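Local coordinates for insect group II chitinase (Ostrinia furnacalis, PDB 5Y2B), which probably hydrolyses the beta-1,4 bonds of chitin as a family 18 glycosidase, here holding N-acetylglucosamine residues in its cleft, at residues A[84-89]-A[127-132]; A[133-138]-A[173-178]; A[167-172]-A[194-199]. All coordinates share one frame; numbering follows the deposited sequence.

Interaction 1 (A[84-89]-A[127-132]); sequences GGWNDS and WEYPKC. With NAG (2-acetamido-2-deoxy-beta-D-glucopyranose), chain B; NAG (2-acetamido-2-deoxy-beta-D-glucopyranose), chain C; NAG (2-acetamido-2-deoxy-beta-D-glucopyranose), chain D; NAG (2-acetamido-2-deoxy-beta-D-glucopyranose), chain E.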
loop_
_atom_site.group_PDB
_atom_site.type_symbol
_atom_site.label_atom_id
_atom_site.label_comp_id
_atom_site.label_asym_id
_atom_site.label_seq_id
_atom_site.Cartn_x
_atom_site.Cartn_y
_atom_site.Cartn_z
ATOM N N GLY A 84 3.963 7.085 9.351
ATOM C CA GLY A 84 5.159 6.859 8.575
ATOM C C GLY A 84 4.964 7.091 7.098
ATOM O O GLY A 84 4.696 8.220 6.679
ATOM N N GLY A 85 5.097 6.028 6.298
ATOM C CA GLY A 85 5.087 6.138 4.854
ATOM C C GLY A 85 6.488 6.339 4.290
ATOM O O GLY A 85 7.441 6.615 5.004
ATOM N N TRP A 86 6.598 6.210 2.967
ATOM C CA TRP A 86 7.891 6.281 2.289
ATOM C C TRP A 86 8.652 7.568 2.611
ATOM O O TRP A 86 9.833 7.523 2.958
ATOM C CB TRP A 86 7.699 6.164 0.780
ATOM C CG TRP A 86 9.006 6.175 0.018
ATOM C CD1 TRP A 86 9.509 7.200 -0.711
ATOM C CD2 TRP A 86 9.974 5.110 -0.076
ATOM N NE1 TRP A 86 10.713 6.846 -1.274
ATOM C CE2 TRP A 86 11.028 5.576 -0.894
ATOM C CE3 TRP A 86 10.047 3.808 0.442
ATOM C CZ2 TRP A 86 12.150 4.796 -1.200
ATOM C CZ3 TRP A 86 11.163 3.019 0.120
ATOM C CH2 TRP A 86 12.195 3.525 -0.686
ATOM N N ASN A 87 8.008 8.728 2.458
ATOM C CA ASN A 87 8.731 9.990 2.616
ATOM C C ASN A 87 9.133 10.237 4.066
ATOM O O ASN A 87 10.174 10.858 4.317
ATOM C CB ASN A 87 7.880 11.168 2.125
ATOM C CG ASN A 87 7.820 11.253 0.613
ATOM O OD1 ASN A 87 8.591 10.604 -0.104
ATOM N ND2 ASN A 87 6.907 12.071 0.116
ATOM N N ASP A 88 8.324 9.784 5.037
ATOM C CA ASP A 88 8.755 9.966 6.421
ATOM C C ASP A 88 9.886 9.019 6.818
ATOM O O ASP A 88 10.496 9.210 7.882
ATOM C CB ASP A 88 7.575 9.808 7.402
ATOM C CG ASP A 88 7.754 10.679 8.635
ATOM O OD1 ASP A 88 8.204 11.841 8.456
ATOM O OD2 ASP A 88 7.478 10.214 9.762
ATOM N N SER A 89 10.178 8.015 5.993
ATOM C CA SER A 89 11.173 6.987 6.302
ATOM C C SER A 89 12.541 7.286 5.713
ATOM O O SER A 89 13.407 6.407 5.737
ATOM C CB SER A 89 10.720 5.624 5.787
ATOM O OG SER A 89 9.493 5.198 6.353
ATOM N N TRP A 127 6.622 2.148 8.718
ATOM C CA TRP A 127 8.029 2.528 8.647
ATOM C C TRP A 127 8.652 1.700 7.535
ATOM O O TRP A 127 8.597 0.467 7.581
ATOM C CB TRP A 127 8.742 2.295 9.990
ATOM C CG TRP A 127 10.268 2.527 9.967
ATOM C CD1 TRP A 127 10.996 3.247 9.034
ATOM C CD2 TRP A 127 11.231 2.016 10.910
ATOM N NE1 TRP A 127 12.334 3.218 9.356
ATOM C CE2 TRP A 127 12.509 2.468 10.492
ATOM C CE3 TRP A 127 11.135 1.216 12.067
ATOM C CZ2 TRP A 127 13.689 2.144 11.186
ATOM C CZ3 TRP A 127 12.289 0.923 12.763
ATOM C CH2 TRP A 127 13.558 1.378 12.312
ATOM N N GLU A 128 9.223 2.374 6.533
ATOM C CA GLU A 128 9.808 1.719 5.364
ATOM C C GLU A 128 11.316 1.971 5.307
ATOM O O GLU A 128 11.758 2.886 4.609
ATOM C CB GLU A 128 9.084 2.221 4.049
ATOM C CG GLU A 128 7.572 1.997 4.164
ATOM C CD GLU A 128 6.771 2.320 2.916
ATOM O OE1 GLU A 128 7.322 2.871 1.954
ATOM O OE2 GLU A 128 5.570 2.004 2.909
ATOM N N TYR A 129 12.120 1.158 5.994
ATOM C CA TYR A 129 11.713 -0.006 6.783
ATOM C C TYR A 129 12.737 -0.145 7.903
ATOM O O TYR A 129 13.827 0.411 7.785
ATOM C CB TYR A 129 11.704 -1.301 5.954
ATOM C CG TYR A 129 11.006 -1.195 4.651
ATOM C CD1 TYR A 129 11.677 -0.743 3.521
ATOM C CD2 TYR A 129 9.650 -1.535 4.542
ATOM C CE1 TYR A 129 11.021 -0.619 2.325
ATOM C CE2 TYR A 129 8.990 -1.446 3.330
ATOM C CZ TYR A 129 9.679 -0.990 2.235
ATOM O OH TYR A 129 9.027 -0.885 1.044
ATOM N N PRO A 130 12.406 -0.894 8.958
ATOM C CA PRO A 130 13.426 -1.261 9.943
ATOM C C PRO A 130 14.632 -1.843 9.239
ATOM O O PRO A 130 14.497 -2.687 8.346
ATOM C CB PRO A 130 12.724 -2.323 10.794
ATOM C CG PRO A 130 11.312 -2.058 10.635
ATOM C CD PRO A 130 11.145 -1.596 9.228
ATOM N N LYS A 131 15.812 -1.352 9.632
ATOM C CA LYS A 131 17.104 -1.771 9.092
ATOM C C LYS A 131 17.330 -1.228 7.682
ATOM O O LYS A 131 18.265 -0.461 7.450
ATOM C CB LYS A 131 17.207 -3.302 9.137
ATOM C CG LYS A 131 18.493 -3.789 9.690
ATOM C CD LYS A 131 19.543 -3.630 8.669
ATOM C CE LYS A 131 20.815 -4.275 9.177
ATOM N NZ LYS A 131 21.817 -4.142 8.114
ATOM N N CYS A 132 16.465 -1.580 6.739
ATOM C CA CYS A 132 16.621 -1.140 5.341
ATOM C C CYS A 132 15.811 0.131 5.083
ATOM O O CYS A 132 14.772 0.129 4.402
ATOM C CB CYS A 132 16.209 -2.253 4.397
ATOM S SG CYS A 132 16.879 -3.804 4.995
HETATM C C1 NAG B . 9.104 2.151 -2.964
HETATM C C2 NAG B . 8.363 3.403 -3.350
HETATM C C3 NAG B . 7.391 3.806 -2.267
HETATM C C4 NAG B . 6.583 2.614 -1.774
HETATM C C5 NAG B . 7.380 1.311 -1.619
HETATM C C6 NAG B . 6.480 0.096 -1.472
HETATM C C7 NAG B . 9.482 5.079 -4.768
HETATM C C8 NAG B . 10.600 6.122 -4.796
HETATM N N2 NAG B . 9.321 4.455 -3.601
HETATM O O3 NAG B . 6.475 4.723 -2.818
HETATM O O4 NAG B . 6.064 2.938 -0.476
HETATM O O5 NAG B . 8.195 1.107 -2.767
HETATM O O6 NAG B . 7.042 -0.908 -0.637
HETATM O O7 NAG B . 8.780 4.827 -5.756
HETATM C C1 NAG C . 4.032 7.088 -1.638
HETATM C C2 NAG C . 3.338 7.939 -2.686
HETATM C C3 NAG C . 3.914 9.334 -2.684
HETATM C C4 NAG C . 3.753 9.885 -1.278
HETATM C C5 NAG C . 4.485 8.964 -0.289
HETATM C C6 NAG C . 4.318 9.398 1.154
HETATM C C7 NAG C . 2.334 6.791 -4.624
HETATM C C8 NAG C . 2.612 6.126 -5.984
HETATM N N2 NAG C . 3.398 7.319 -4.006
HETATM O O3 NAG C . 3.206 10.107 -3.627
HETATM O O4 NAG C . 4.410 11.118 -1.118
HETATM O O5 NAG C . 3.896 7.676 -0.397
HETATM O O6 NAG C . 5.157 8.657 2.015
HETATM O O7 NAG C . 1.196 6.863 -4.128
HETATM C C1 NAG D . 4.188 2.297 -0.018
HETATM C C2 NAG D . 3.825 3.294 1.134
HETATM C C3 NAG D . 3.493 4.692 0.594
HETATM C C4 NAG D . 3.798 4.766 -0.900
HETATM C C5 NAG D . 3.046 3.676 -1.662
HETATM C C6 NAG D . 3.499 3.573 -3.098
HETATM C C7 NAG D . 1.767 2.003 1.667
HETATM C C8 NAG D . 0.838 1.554 2.809
HETATM N N2 NAG D . 2.796 2.795 2.031
HETATM O O3 NAG D . 4.274 5.628 1.334
HETATM O O4 NAG D . 3.264 5.946 -1.493
HETATM O O5 NAG D . 3.219 2.387 -1.079
HETATM O O6 NAG D . 2.763 2.567 -3.762
HETATM O O7 NAG D . 1.558 1.666 0.481
HETATM C C1 NAG E . 3.388 12.045 -1.233
HETATM C C2 NAG E . 3.429 13.103 -0.169
HETATM C C3 NAG E . 2.611 14.322 -0.609
HETATM C C4 NAG E . 3.031 14.804 -1.997
HETATM C C5 NAG E . 3.046 13.630 -2.994
HETATM C C6 NAG E . 3.670 13.995 -4.333
HETATM C C7 NAG E . 3.644 12.563 2.235
HETATM C C8 NAG E . 2.918 12.018 3.457
HETATM N N2 NAG E . 2.933 12.588 1.103
HETATM O O3 NAG E . 2.748 15.346 0.361
HETATM O O4 NAG E . 2.034 15.656 -2.549
HETATM O O5 NAG E . 3.813 12.566 -2.451
HETATM O O6 NAG E . 3.386 13.017 -5.318
HETATM O O7 NAG E . 4.816 12.954 2.277
HETATM O O HOH W 1 14.121 4.629 7.846
#

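Interaction 2 (A[133-138]-A[173-178]); sequences WQVDCS and NKMVID. With NAG (2-acetamido-2-deoxy-beta-D-glucopyranose), chain F.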
loop_
_atom_site.group_PDB
_atom_site.type_symbol
_atom_site.label_atom_id
_atom_site.label_comp_id
_atom_site.label_asym_id
_atom_site.label_seq_id
_atom_site.Cartn_x
_atom_site.Cartn_y
_atom_site.Cartn_z
ATOM N N TRP A 133 16.316 1.228 5.659
ATOM C CA TRP A 133 15.736 2.545 5.466
ATOM C C TRP A 133 15.584 2.802 3.980
ATOM O O TRP A 133 16.564 2.760 3.232
ATOM C CB TRP A 133 16.613 3.633 6.107
ATOM C CG TRP A 133 17.061 3.367 7.532
ATOM C CD1 TRP A 133 16.585 2.404 8.402
ATOM C CD2 TRP A 133 18.066 4.087 8.251
ATOM N NE1 TRP A 133 17.255 2.482 9.613
ATOM C CE2 TRP A 133 18.155 3.514 9.549
ATOM C CE3 TRP A 133 18.903 5.168 7.927
ATOM C CZ2 TRP A 133 19.052 3.983 10.509
ATOM C CZ3 TRP A 133 19.775 5.634 8.872
ATOM C CH2 TRP A 133 19.862 5.034 10.147
ATOM N N GLN A 134 14.345 3.050 3.551
ATOM C CA GLN A 134 14.026 3.183 2.132
ATOM C C GLN A 134 14.713 2.103 1.300
ATOM O O GLN A 134 15.172 2.352 0.188
ATOM C CB GLN A 134 14.374 4.592 1.662
ATOM C CG GLN A 134 13.359 5.596 2.237
ATOM C CD GLN A 134 13.383 6.967 1.540
ATOM O OE1 GLN A 134 14.412 7.399 1.025
ATOM N NE2 GLN A 134 12.241 7.646 1.524
ATOM N N VAL A 135 14.760 0.892 1.851
ATOM C CA VAL A 135 15.166 -0.338 1.183
ATOM C C VAL A 135 16.692 -0.450 1.157
ATOM O O VAL A 135 17.227 -1.440 0.660
ATOM C CB VAL A 135 14.562 -0.475 -0.236
ATOM C CG1 VAL A 135 14.685 -1.905 -0.747
ATOM C CG2 VAL A 135 13.088 -0.149 -0.224
ATOM N N ASP A 136 17.409 0.518 1.725
ATOM C CA ASP A 136 18.879 0.452 1.750
ATOM C C ASP A 136 19.335 -0.233 3.048
ATOM O O ASP A 136 19.481 0.420 4.088
ATOM C CB ASP A 136 19.489 1.847 1.597
ATOM C CG ASP A 136 21.018 1.814 1.361
ATOM O OD1 ASP A 136 21.683 0.800 1.711
ATOM O OD2 ASP A 136 21.560 2.814 0.842
ATOM N N CYS A 137 19.609 -1.551 2.972
ATOM C CA CYS A 137 19.927 -2.365 4.154
ATOM C C CYS A 137 21.289 -2.067 4.771
ATOM O O CYS A 137 21.531 -2.479 5.912
ATOM C CB CYS A 137 19.841 -3.858 3.832
ATOM S SG CYS A 137 18.099 -4.499 3.524
ATOM N N SER A 138 22.163 -1.341 4.084
ATOM C CA SER A 138 23.410 -0.909 4.703
ATOM C C SER A 138 23.254 0.292 5.641
ATOM O O SER A 138 24.189 0.561 6.408
ATOM C CB SER A 138 24.430 -0.571 3.615
ATOM O OG SER A 138 24.038 0.608 2.939
ATOM N N ASN A 173 9.843 -7.583 0.012
ATOM C CA ASN A 173 11.189 -7.898 -0.445
ATOM C C ASN A 173 11.874 -8.842 0.560
ATOM O O ASN A 173 12.192 -8.448 1.696
ATOM C CB ASN A 173 11.967 -6.593 -0.632
ATOM C CG ASN A 173 13.374 -6.808 -1.250
ATOM O OD1 ASN A 173 13.982 -7.888 -1.156
ATOM N ND2 ASN A 173 13.881 -5.765 -1.880
ATOM N N LYS A 174 12.081 -10.088 0.134
ATOM C CA LYS A 174 12.846 -11.104 0.871
ATOM C C LYS A 174 14.029 -10.534 1.659
ATOM O O LYS A 174 14.240 -10.895 2.819
ATOM C CB LYS A 174 13.325 -12.168 -0.138
ATOM C CG LYS A 174 14.486 -13.000 0.284
ATOM C CD LYS A 174 14.538 -14.276 -0.524
ATOM C CE LYS A 174 15.152 -14.024 -1.871
ATOM N NZ LYS A 174 16.632 -13.946 -1.771
ATOM N N MET A 175 14.781 -9.598 1.060
ATOM C CA MET A 175 15.990 -9.108 1.708
ATOM C C MET A 175 15.644 -8.220 2.895
ATOM O O MET A 175 16.322 -8.254 3.930
ATOM C CB MET A 175 16.852 -8.344 0.694
ATOM C CG MET A 175 18.046 -7.637 1.323
ATOM S SD MET A 175 18.880 -6.456 0.204
ATOM C CE MET A 175 17.570 -5.225 -0.009
ATOM N N VAL A 176 14.585 -7.423 2.756
ATOM C CA VAL A 176 14.155 -6.545 3.832
ATOM C C VAL A 176 13.499 -7.358 4.941
ATOM O O VAL A 176 13.683 -7.079 6.144
ATOM C CB VAL A 176 13.202 -5.459 3.278
ATOM C CG1 VAL A 176 12.813 -4.528 4.397
ATOM C CG2 VAL A 176 13.884 -4.687 2.133
ATOM N N ILE A 177 12.695 -8.353 4.554
ATOM C CA ILE A 177 12.043 -9.198 5.546
ATOM C C ILE A 177 13.084 -9.854 6.453
ATOM O O ILE A 177 12.984 -9.797 7.695
ATOM C CB ILE A 177 11.136 -10.224 4.843
ATOM C CG1 ILE A 177 10.086 -9.472 4.010
ATOM C CG2 ILE A 177 10.529 -11.180 5.866
ATOM C CD1 ILE A 177 9.391 -10.310 2.971
ATOM N N ASP A 178 14.135 -10.427 5.834
ATOM C CA ASP A 178 15.202 -11.116 6.558
ATOM C C ASP A 178 15.952 -10.174 7.478
ATOM O O ASP A 178 16.289 -10.550 8.600
ATOM C CB ASP A 178 16.221 -11.720 5.585
ATOM C CG ASP A 178 15.651 -12.824 4.690
ATOM O OD1 ASP A 178 14.700 -13.526 5.109
ATOM O OD2 ASP A 178 16.200 -13.007 3.562
HETATM C C1 NAG F . 12.757 -0.930 -4.690
HETATM C C2 NAG F . 11.562 -1.424 -3.906
HETATM C C3 NAG F . 10.418 -0.438 -3.985
HETATM C C4 NAG F . 10.901 0.963 -3.660
HETATM C C5 NAG F . 12.133 1.324 -4.486
HETATM C C6 NAG F . 12.727 2.656 -4.088
HETATM C C7 NAG F . 11.289 -3.815 -3.651
HETATM C C8 NAG F . 10.824 -5.102 -4.279
HETATM N N2 NAG F . 11.128 -2.716 -4.389
HETATM O O3 NAG F . 9.461 -0.874 -3.046
HETATM O O4 NAG F . 9.917 1.878 -4.100
HETATM O O5 NAG F . 13.122 0.323 -4.271
HETATM O O6 NAG F . 13.509 3.173 -5.136
HETATM O O7 NAG F . 11.787 -3.768 -2.512
#

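Interaction 3 (A[167-172]-A[194-199]); sequences SAAVSP and AVMTYD. With NAG (2-acetamido-2-deoxy-beta-D-glucopyranose), chain D; NAG (2-acetamido-2-deoxy-beta-D-glucopyranose), chain B; NAG (2-acetamido-2-deoxy-beta-D-glucopyranose), chain F.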
loop_
_atom_site.group_PDB
_atom_site.type_symbol
_atom_site.label_atom_id
_atom_site.label_comp_id
_atom_site.label_asym_id
_atom_site.label_seq_id
_atom_site.Cartn_x
_atom_site.Cartn_y
_atom_site.Cartn_z
ATOM N N SER A 167 -1.709 -2.602 13.311
ATOM C CA SER A 167 -1.354 -3.301 12.083
ATOM C C SER A 167 -0.085 -2.669 11.542
ATOM O O SER A 167 0.380 -1.658 12.064
ATOM C CB SER A 167 -2.483 -3.244 11.055
ATOM O OG SER A 167 -2.809 -1.894 10.764
ATOM N N ALA A 168 0.486 -3.275 10.499
ATOM C CA ALA A 168 1.638 -2.683 9.835
ATOM C C ALA A 168 1.620 -3.000 8.349
ATOM O O ALA A 168 1.175 -4.075 7.948
ATOM C CB ALA A 168 2.953 -3.181 10.450
ATOM N N ALA A 169 2.098 -2.043 7.537
ATOM C CA ALA A 169 2.378 -2.269 6.123
ATOM C C ALA A 169 3.847 -2.651 6.004
ATOM O O ALA A 169 4.714 -1.965 6.547
ATOM C CB ALA A 169 2.066 -1.018 5.300
ATOM N N VAL A 170 4.134 -3.751 5.314
ATOM C CA VAL A 170 5.463 -4.341 5.361
ATOM C C VAL A 170 5.988 -4.592 3.951
ATOM O O VAL A 170 5.221 -4.843 3.017
ATOM C CB VAL A 170 5.451 -5.649 6.178
ATOM C CG1 VAL A 170 4.974 -5.400 7.628
ATOM C CG2 VAL A 170 4.592 -6.674 5.490
ATOM N N SER A 171 7.316 -4.570 3.817
ATOM C CA SER A 171 7.971 -4.851 2.548
ATOM C C SER A 171 7.586 -6.222 1.976
ATOM O O SER A 171 7.402 -7.189 2.715
ATOM C CB SER A 171 9.496 -4.779 2.726
ATOM O OG SER A 171 10.110 -5.337 1.577
ATOM N N PRO A 172 7.501 -6.347 0.652
ATOM C CA PRO A 172 7.414 -7.670 0.011
ATOM C C PRO A 172 8.767 -8.275 -0.337
ATOM O O PRO A 172 8.816 -9.355 -0.946
ATOM C CB PRO A 172 6.649 -7.355 -1.282
ATOM C CG PRO A 172 7.298 -6.065 -1.727
ATOM C CD PRO A 172 7.563 -5.279 -0.359
ATOM N N ALA A 194 -0.257 -5.902 6.379
ATOM C CA ALA A 194 -0.627 -5.530 5.004
ATOM C C ALA A 194 0.632 -5.665 4.159
ATOM O O ALA A 194 1.534 -4.833 4.229
ATOM C CB ALA A 194 -1.219 -4.121 4.948
ATOM N N VAL A 195 0.776 -6.780 3.448
ATOM C CA VAL A 195 2.014 -6.968 2.694
ATOM C C VAL A 195 1.914 -6.116 1.430
ATOM O O VAL A 195 0.926 -6.206 0.688
ATOM C CB VAL A 195 2.262 -8.443 2.350
ATOM C CG1 VAL A 195 3.575 -8.525 1.621
ATOM C CG2 VAL A 195 2.292 -9.317 3.629
ATOM N N MET A 196 2.906 -5.248 1.207
ATOM C CA MET A 196 2.858 -4.316 0.072
ATOM C C MET A 196 3.402 -4.997 -1.191
ATOM O O MET A 196 4.486 -4.695 -1.703
ATOM C CB MET A 196 3.612 -3.038 0.401
ATOM C CG MET A 196 3.010 -2.302 1.564
ATOM S SD MET A 196 3.890 -0.754 1.924
ATOM C CE MET A 196 5.368 -1.343 2.659
ATOM N N THR A 197 2.602 -5.936 -1.681
ATOM C CA THR A 197 2.893 -6.754 -2.856
ATOM C C THR A 197 2.807 -5.951 -4.165
ATOM O O THR A 197 2.053 -6.298 -5.079
ATOM C CB THR A 197 1.941 -7.963 -2.863
ATOM O OG1 THR A 197 0.632 -7.550 -2.379
ATOM C CG2 THR A 197 2.492 -9.101 -1.965
ATOM N N TYR A 198 3.569 -4.863 -4.252
ATOM C CA TYR A 198 3.623 -4.025 -5.440
ATOM C C TYR A 198 4.916 -3.232 -5.348
ATOM O O TYR A 198 5.686 -3.393 -4.395
ATOM C CB TYR A 198 2.386 -3.122 -5.547
ATOM C CG TYR A 198 1.964 -2.444 -4.269
ATOM C CD1 TYR A 198 2.705 -1.395 -3.735
ATOM C CD2 TYR A 198 0.809 -2.832 -3.604
ATOM C CE1 TYR A 198 2.338 -0.768 -2.565
ATOM C CE2 TYR A 198 0.420 -2.197 -2.424
ATOM C CZ TYR A 198 1.204 -1.172 -1.922
ATOM O OH TYR A 198 0.831 -0.537 -0.776
ATOM N N ASP A 199 5.136 -2.347 -6.322
ATOM C CA ASP A 199 6.411 -1.620 -6.454
ATOM C C ASP A 199 7.616 -2.572 -6.501
ATOM O O ASP A 199 8.720 -2.255 -6.021
ATOM C CB ASP A 199 6.570 -0.595 -5.335
ATOM C CG ASP A 199 5.704 0.664 -5.557
ATOM O OD1 ASP A 199 5.101 0.847 -6.649
ATOM O OD2 ASP A 199 5.627 1.472 -4.615
HETATM C C1 NAG D . 4.188 2.297 -0.018
HETATM C C2 NAG D . 3.825 3.294 1.134
HETATM C C3 NAG D . 3.493 4.692 0.594
HETATM C C4 NAG D . 3.798 4.766 -0.900
HETATM C C5 NAG D . 3.046 3.676 -1.662
HETATM C C6 NAG D . 3.499 3.573 -3.098
HETATM C C7 NAG D . 1.767 2.003 1.667
HETATM C C8 NAG D . 0.838 1.554 2.809
HETATM N N2 NAG D . 2.796 2.795 2.031
HETATM O O3 NAG D . 4.274 5.628 1.334
HETATM O O4 NAG D . 3.264 5.946 -1.493
HETATM O O5 NAG D . 3.219 2.387 -1.079
HETATM O O6 NAG D . 2.763 2.567 -3.762
HETATM O O7 NAG D . 1.558 1.666 0.481
HETATM C C1 NAG B . 9.104 2.151 -2.964
HETATM C C2 NAG B . 8.363 3.403 -3.350
HETATM C C3 NAG B . 7.391 3.806 -2.267
HETATM C C4 NAG B . 6.583 2.614 -1.774
HETATM C C5 NAG B . 7.380 1.311 -1.619
HETATM C C6 NAG B . 6.480 0.096 -1.472
HETATM C C7 NAG B . 9.482 5.079 -4.768
HETATM C C8 NAG B . 10.600 6.122 -4.796
HETATM N N2 NAG B . 9.321 4.455 -3.601
HETATM O O3 NAG B . 6.475 4.723 -2.818
HETATM O O4 NAG B . 6.064 2.938 -0.476
HETATM O O5 NAG B . 8.195 1.107 -2.767
HETATM O O6 NAG B . 7.042 -0.908 -0.637
HETATM O O7 NAG B . 8.780 4.827 -5.756
HETATM C C1 NAG F . 12.757 -0.930 -4.690
HETATM C C2 NAG F . 11.562 -1.424 -3.906
HETATM C C3 NAG F . 10.418 -0.438 -3.985
HETATM C C4 NAG F . 10.901 0.963 -3.660
HETATM C C5 NAG F . 12.133 1.324 -4.486
HETATM C C6 NAG F . 12.727 2.656 -4.088
HETATM C C7 NAG F . 11.289 -3.815 -3.651
HETATM C C8 NAG F . 10.824 -5.102 -4.279
HETATM N N2 NAG F . 11.128 -2.716 -4.389
HETATM O O3 NAG F . 9.461 -0.874 -3.046
HETATM O O4 NAG F . 9.917 1.878 -4.100
HETATM O O5 NAG F . 13.122 0.323 -4.271
HETATM O O6 NAG F . 13.509 3.173 -5.136
HETATM O O7 NAG F . 11.787 -3.768 -2.512
#

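Interaction 1 (A[84-89]-A[127-132])
S89 grips the backbone just ahead of the glutamate side chain: its OG accepts from E128 N at 2.8 Å in a nearly straight bond (168°). The same hydroxyl donates to G85 O, so a small two-way polar residue ties both loops together. Beside it, the edge of the W86 ring meets E128, with OE1 lying near the ring plane 3.3 Å from CE3, and the carboxylate is turned 59° from that ring. CG of W86 stands anti to the backbone N (chi1 -178°), which brings the indole under the sugar of chain B; N2 of that sugar lies over the ring centre. At G85 a CB would jam against the preceding carbonyl O and also strike O6 of the chain C sugar. Were W86 replaced by alanine, the chain B sugar would probably lose its platform and the E128 carboxylate its flanking edge. A water fills in between two buried groups, S89 O and W127 NE1, whereas the open side belongs to exposed N87, its ND2 giving a bond to O7 of the chain E sugar. E128 closes the DxxDxDxE signature, whose glutamate is the proton donor in family 18 enzymes, probably here too. Its OE1 accepts from O4 of the chain B sugar at 2.7 Å, beside C1 of the chain D sugar, consistent with a role at the bond being cleaved.

Interaction 2 (A[133-138]-A[173-178])
N173 touches V135 only lightly, with ND2 4.1 Å from CG1 of V135, and its main work is polar. As N-cap of helix 174-180 it uses OD1 to accept from M175 N at 2.9 Å, the donor lying above the amide plane, while ND2 donates to O7 of the chain F sugar at 3.0 Å. An asparagine suits this place because one side chain can cap a helix and bind a sugar acetamide at once. K174 turns elsewhere and pairs with Y224 in a cation-pi contact. M175 follows, its flexible chain bent at chi3 (65°), which carries CE to 3.6 Å from C137 SG and also in front of the V135 carbonyl, 3.9 Å from its O. The opposing loop owes its shape to a type I' turn from W133 to D136, closed by D136 N to W133 O, and to the C132–C137 disulfide. In this family-18 barrel the loop follows strand 122-126 and the capped helix follows strand 165-170, so the packing joins two successive excursions from the barrel. V176 comes next: its side chain and that of V135 cross at about a right angle, CG2 4.1 Å from CG1 of V135, a branched residue whose one methyl touches both the valine and, more loosely, C137 SG. Further along the helix, I177 packs on helix 227-236, and D178 OD1 bonds to Y233 OH.

Interaction 3 (A[167-172]-A[194-199])
A169 with A194 and V170 with V195 form parallel beta bridges, the first with CA atoms 4.6 Å apart, before both chains leave the sheet. Three backbone bonds make the join: A194 N to A168 O at 2.8 Å, V170 N to A194 O at 3.0 Å, and M196 N to V170 O at 3.0 Å. On the face of A169 and A194 small methyls leave room for ligand and sulfur: A169 CB lies 3.8 Å from M196 SD, and both also touch the chain D sugar. CG of M196 sits anti to its carbonyl carbon (chi1 -62°), and a bend at chi3 brings CE against the V170 carbonyl, which suits an unbranched, flexible chain. V170 and V195 look the other way, their CG2 atoms meeting at 4.0 Å, as beta-branched residues suit a strand. Beyond the strand, P172 lays its ring against the M196 carbonyl, CG 3.1 Å from M196 O, a close approach where the rigid ring meets an inverse gamma turn. M196 to D199 match the MxYD signature of family 18. Y198, whose ring face lies over M196 C, donates from OH to O7 of the chain D sugar at 2.6 Å, consistent with orienting the acetamido group for substrate-assisted catalysis. D199 O accepts from N2 of the chain F sugar, and D199 OD1 is held by Y251 and Q253. V170 and V195 pack on W234 of helix 227-236 outside the barrel, whereas A194 and M196 reach M344 of strand 342-346 across its interior. The pair lies in the barrel wall, with strand 122-126 beside 165-170 and strand 244-257 beside 192-195.

Overall arrangement
Following the chain from strand 78-84, interaction 1 closes a loop containing helices 93-98 and 101-118 and strand 122-126. The chain then runs straight into segment 133-138, where interaction 2 opens. The C132–C137 disulfide staples these neighbours together, and Y129 packs on V135. Interaction 2 spans helix 143-159 and strand 165-170 to reach helix 174-180. Interaction 3 begins on that strand and ends beyond strand 192-195, so interactions 2 and 3 cross, while interaction 1 precedes both in series. Y129 and E128 also touch S171 and M196, bringing all three around the sugars at one end of the barrel.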